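Local structure of Glp_546_48378_50642 (2QVW) at residues 10-23 with 258-270. The protein cleaves double-stranded RNA into siRNAs of 21 to 23 base pairs that guide the destruction of homologous RNAs in RNA interference. Residues are numbered along the deposited sequence; the frame is centred on the assembly and turned at random.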
# COMPACT_ATOMS: atom_id res chain seq x y z
N CYS A 10 13.26 1.52 -17.12
CA CYS A 10 12.68 2.85 -17.08
C CYS A 10 12.07 3.18 -18.42
O CYS A 10 12.38 2.56 -19.44
CB CYS A 10 13.74 3.90 -16.72
SG CYS A 10 14.47 3.67 -15.08
N THR A 11 11.19 4.17 -18.40
CA THR A 11 10.50 4.66 -19.58
C THR A 11 10.12 6.10 -19.28
O THR A 11 9.17 6.36 -18.55
CB THR A 11 9.22 3.86 -19.87
OG1 THR A 11 9.53 2.46 -19.96
CG2 THR A 11 8.60 4.29 -21.18
N VAL A 12 10.89 7.03 -19.82
CA VAL A 12 10.63 8.44 -19.62
C VAL A 12 9.80 8.89 -20.81
O VAL A 12 10.27 8.85 -21.95
CB VAL A 12 11.94 9.25 -19.56
CG1 VAL A 12 11.64 10.73 -19.54
CG2 VAL A 12 12.71 8.88 -18.31
N VAL A 13 8.56 9.31 -20.53
CA VAL A 13 7.65 9.75 -21.58
C VAL A 13 7.38 11.24 -21.57
O VAL A 13 7.31 11.87 -20.52
CB VAL A 13 6.28 9.03 -21.46
CG1 VAL A 13 5.37 9.47 -22.59
CG2 VAL A 13 6.48 7.52 -21.48
N THR A 14 7.23 11.80 -22.76
CA THR A 14 6.91 13.21 -22.93
C THR A 14 6.02 13.35 -24.16
O THR A 14 5.74 12.37 -24.85
CB THR A 14 8.15 14.09 -23.14
OG1 THR A 14 8.89 13.61 -24.27
CG2 THR A 14 9.02 14.06 -21.93
N THR A 15 5.58 14.57 -24.41
CA THR A 15 4.74 14.85 -25.55
C THR A 15 5.26 14.13 -26.79
O THR A 15 4.49 13.51 -27.52
CB THR A 15 4.70 16.37 -25.82
OG1 THR A 15 3.86 17.01 -24.85
CG2 THR A 15 4.18 16.66 -27.22
N ARG A 16 6.57 14.20 -27.01
CA ARG A 16 7.19 13.57 -28.18
C ARG A 16 7.17 12.06 -28.17
O ARG A 16 6.81 11.44 -29.16
CB ARG A 16 8.62 14.07 -28.36
CG ARG A 16 9.27 14.59 -27.08
CD ARG A 16 10.63 15.19 -27.39
NE ARG A 16 10.56 16.23 -28.43
CZ ARG A 16 10.12 17.47 -28.24
NH1 ARG A 16 9.70 17.85 -27.04
NH2 ARG A 16 10.10 18.33 -29.24
N GLY A 17 7.56 11.45 -27.05
CA GLY A 17 7.55 10.00 -27.01
C GLY A 17 8.24 9.38 -25.82
O GLY A 17 8.66 10.08 -24.90
N PRO A 18 8.36 8.04 -25.82
CA PRO A 18 8.99 7.22 -24.78
C PRO A 18 10.50 6.97 -24.95
O PRO A 18 10.98 6.71 -26.06
CB PRO A 18 8.20 5.93 -24.87
CG PRO A 18 8.00 5.79 -26.36
CD PRO A 18 7.59 7.19 -26.75
N SER A 19 11.23 7.05 -23.84
CA SER A 19 12.67 6.83 -23.82
C SER A 19 12.94 5.76 -22.76
O SER A 19 12.69 5.98 -21.58
CB SER A 19 13.39 8.12 -23.44
OG SER A 19 14.79 7.92 -23.43
N HIS A 20 13.45 4.62 -23.19
CA HIS A 20 13.71 3.49 -22.29
C HIS A 20 15.14 3.37 -21.78
O HIS A 20 16.09 3.66 -22.51
CB HIS A 20 13.28 2.20 -22.99
CG HIS A 20 11.93 2.28 -23.61
ND1 HIS A 20 10.76 2.26 -22.88
CD2 HIS A 20 11.55 2.45 -24.90
CE1 HIS A 20 9.73 2.42 -23.68
NE2 HIS A 20 10.18 2.54 -24.92
N TRP A 21 15.28 2.93 -20.53
CA TRP A 21 16.60 2.77 -19.91
C TRP A 21 16.61 1.58 -18.97
O TRP A 21 15.57 1.21 -18.43
CB TRP A 21 16.97 4.00 -19.10
CG TRP A 21 16.85 5.27 -19.83
CD1 TRP A 21 15.70 5.95 -20.13
CD2 TRP A 21 17.93 6.07 -20.36
NE1 TRP A 21 15.99 7.11 -20.81
CE2 TRP A 21 17.35 7.21 -20.96
CE3 TRP A 21 19.33 5.92 -20.37
CZ2 TRP A 21 18.12 8.20 -21.58
CZ3 TRP A 21 20.09 6.91 -20.99
CH2 TRP A 21 19.49 8.04 -21.58
N LEU A 22 17.78 1.01 -18.77
CA LEU A 22 17.93 -0.13 -17.86
C LEU A 22 18.61 0.37 -16.60
O LEU A 22 19.81 0.65 -16.61
CB LEU A 22 18.76 -1.25 -18.49
CG LEU A 22 19.25 -2.34 -17.53
CD1 LEU A 22 18.08 -3.05 -16.88
CD2 LEU A 22 20.11 -3.34 -18.26
N LEU A 23 17.86 0.47 -15.51
CA LEU A 23 18.42 0.93 -14.26
C LEU A 23 18.97 -0.20 -13.42
O LEU A 23 18.26 -1.13 -13.08
CB LEU A 23 17.38 1.71 -13.45
CG LEU A 23 17.82 2.07 -12.02
CD1 LEU A 23 19.20 2.70 -12.03
CD2 LEU A 23 16.81 3.00 -11.43
N LEU A 258 17.20 13.83 -29.83
CA LEU A 258 16.37 14.56 -28.86
C LEU A 258 15.73 13.64 -27.82
O LEU A 258 16.09 13.70 -26.64
CB LEU A 258 15.29 15.38 -29.59
CG LEU A 258 14.64 16.52 -28.79
CD1 LEU A 258 15.70 17.52 -28.33
CD2 LEU A 258 13.61 17.21 -29.67
N ILE A 259 14.78 12.82 -28.24
CA ILE A 259 14.14 11.90 -27.31
C ILE A 259 15.22 11.47 -26.31
O ILE A 259 15.14 11.81 -25.13
CB ILE A 259 13.57 10.68 -28.06
CG1 ILE A 259 12.23 11.04 -28.70
CG2 ILE A 259 13.43 9.49 -27.11
CD1 ILE A 259 12.21 12.38 -29.43
N ARG A 260 16.23 10.77 -26.81
CA ARG A 260 17.33 10.33 -25.97
C ARG A 260 17.80 11.47 -25.09
O ARG A 260 17.55 11.47 -23.89
CB ARG A 260 18.50 9.84 -26.82
CG ARG A 260 18.41 8.38 -27.17
CD ARG A 260 18.32 7.54 -25.90
NE ARG A 260 17.73 6.24 -26.17
CZ ARG A 260 17.42 5.34 -25.24
NH1 ARG A 260 17.64 5.59 -23.96
NH2 ARG A 260 16.89 4.20 -25.60
N VAL A 261 18.46 12.45 -25.70
CA VAL A 261 18.98 13.58 -24.95
C VAL A 261 18.01 14.03 -23.86
O VAL A 261 18.05 13.50 -22.75
CB VAL A 261 19.30 14.76 -25.87
CG1 VAL A 261 20.06 15.81 -25.11
CG2 VAL A 261 20.12 14.28 -27.04
N GLN A 262 17.14 14.99 -24.16
CA GLN A 262 16.17 15.49 -23.18
C GLN A 262 15.66 14.46 -22.17
O GLN A 262 15.54 14.75 -20.98
CB GLN A 262 14.98 16.13 -23.88
CG GLN A 262 13.86 16.52 -22.94
CD GLN A 262 12.70 17.18 -23.65
OE1 GLN A 262 12.19 16.64 -24.64
NE2 GLN A 262 12.28 18.33 -23.16
N ALA A 263 15.34 13.25 -22.63
CA ALA A 263 14.86 12.24 -21.71
C ALA A 263 15.86 12.07 -20.57
O ALA A 263 15.48 11.89 -19.42
CB ALA A 263 14.67 10.92 -22.44
N LEU A 264 17.13 12.16 -20.93
CA LEU A 264 18.25 12.02 -20.00
C LEU A 264 18.31 13.16 -19.00
O LEU A 264 19.02 13.09 -18.01
CB LEU A 264 19.55 11.94 -20.80
CG LEU A 264 20.81 12.65 -20.31
CD1 LEU A 264 21.63 11.71 -19.46
CD2 LEU A 264 21.62 13.11 -21.51
N GLN A 265 17.57 14.22 -19.27
CA GLN A 265 17.56 15.34 -18.35
C GLN A 265 16.67 14.99 -17.15
O GLN A 265 16.59 15.73 -16.18
CB GLN A 265 17.03 16.58 -19.06
CG GLN A 265 17.78 16.95 -20.33
CD GLN A 265 19.26 17.12 -20.10
OE1 GLN A 265 19.68 17.84 -19.19
NE2 GLN A 265 20.05 16.47 -20.93
N PHE A 266 16.00 13.85 -17.23
CA PHE A 266 15.13 13.41 -16.16
C PHE A 266 15.70 12.22 -15.41
O PHE A 266 14.95 11.41 -14.89
CB PHE A 266 13.76 13.03 -16.70
CG PHE A 266 12.99 14.18 -17.28
CD1 PHE A 266 12.99 14.42 -18.65
CD2 PHE A 266 12.25 15.01 -16.45
CE1 PHE A 266 12.27 15.48 -19.19
CE2 PHE A 266 11.52 16.07 -16.98
CZ PHE A 266 11.53 16.31 -18.36
N LEU A 267 17.02 12.10 -15.39
CA LEU A 267 17.64 11.00 -14.68
C LEU A 267 18.08 11.46 -13.29
O LEU A 267 18.04 10.69 -12.33
CB LEU A 267 18.84 10.44 -15.45
CG LEU A 267 18.48 9.61 -16.67
CD1 LEU A 267 19.74 8.94 -17.18
CD2 LEU A 267 17.44 8.56 -16.32
N PRO A 268 18.51 12.73 -13.17
CA PRO A 268 18.92 13.15 -11.83
C PRO A 268 17.72 12.88 -10.92
O PRO A 268 17.87 12.39 -9.78
CB PRO A 268 19.18 14.64 -12.02
CG PRO A 268 19.64 14.72 -13.43
CD PRO A 268 18.67 13.83 -14.13
N GLU A 269 16.53 13.17 -11.45
CA GLU A 269 15.25 12.99 -10.76
C GLU A 269 14.95 11.53 -10.45
O GLU A 269 14.41 11.24 -9.38
CB GLU A 269 14.11 13.57 -11.60
CG GLU A 269 14.33 14.99 -12.10
CD GLU A 269 14.44 16.01 -10.98
OE1 GLU A 269 13.54 16.07 -10.12
OE2 GLU A 269 15.44 16.77 -10.98
N ILE A 270 15.27 10.61 -11.37
CA ILE A 270 15.01 9.20 -11.07
C ILE A 270 15.93 8.82 -9.92
O ILE A 270 15.54 8.07 -9.01
CB ILE A 270 15.31 8.26 -12.24
CG1 ILE A 270 14.35 8.54 -13.39
CG2 ILE A 270 15.17 6.81 -11.78
CD1 ILE A 270 14.50 7.57 -14.54
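The indole of Trp-21 is sandwiched between a cation and an aliphatic branch: NH1 of Arg-260 lies over the centre of one face, CD1 of Leu-267 over the opposite face toward the rim, and the methyl of Ala-263 at the edge. The guanidinium does not stack flat; its plane stands 78° to the ring, so it presents an edge, and Arg-260 CZ lies 4.8 Å from the centroid of the Trp-21 six-membered ring in a cation-pi contact. A bend at chi2 (-58°) brings the end of the Arg-260 chain to the strands, where NH1 also donates to His-20 O at 2.9 Å. That N-H...O angle is 150°, with the donor tilted from the carbonyl plane.

On the partner strand 10-13, Val-12 sets CG1 against Phe-266 CD1 at 4.0 Å and reaches Ala-263 CB, while Cys-10, paired with Trp-21, meets Ile-270 CD1 through SG at 3.9 Å. Near the turn, Arg-16 runs past Ile-259, its CD 3.8 Å from Ile-259 CD1, and crosses Leu-258 at about a right angle; its NH2 is hydrogen-bonded to His-226 O.

The contact thus lays helix 260-264 and the start of helix 267-284 on one face of the antiparallel sheet in the N-terminal domain, with helix 60-77 also touching Trp-21. Chemically, one arginine ties a strand carbonyl to an aromatic face amid apolar packing, so its positive charge is probably stabilised by both oxygen and pi electrons.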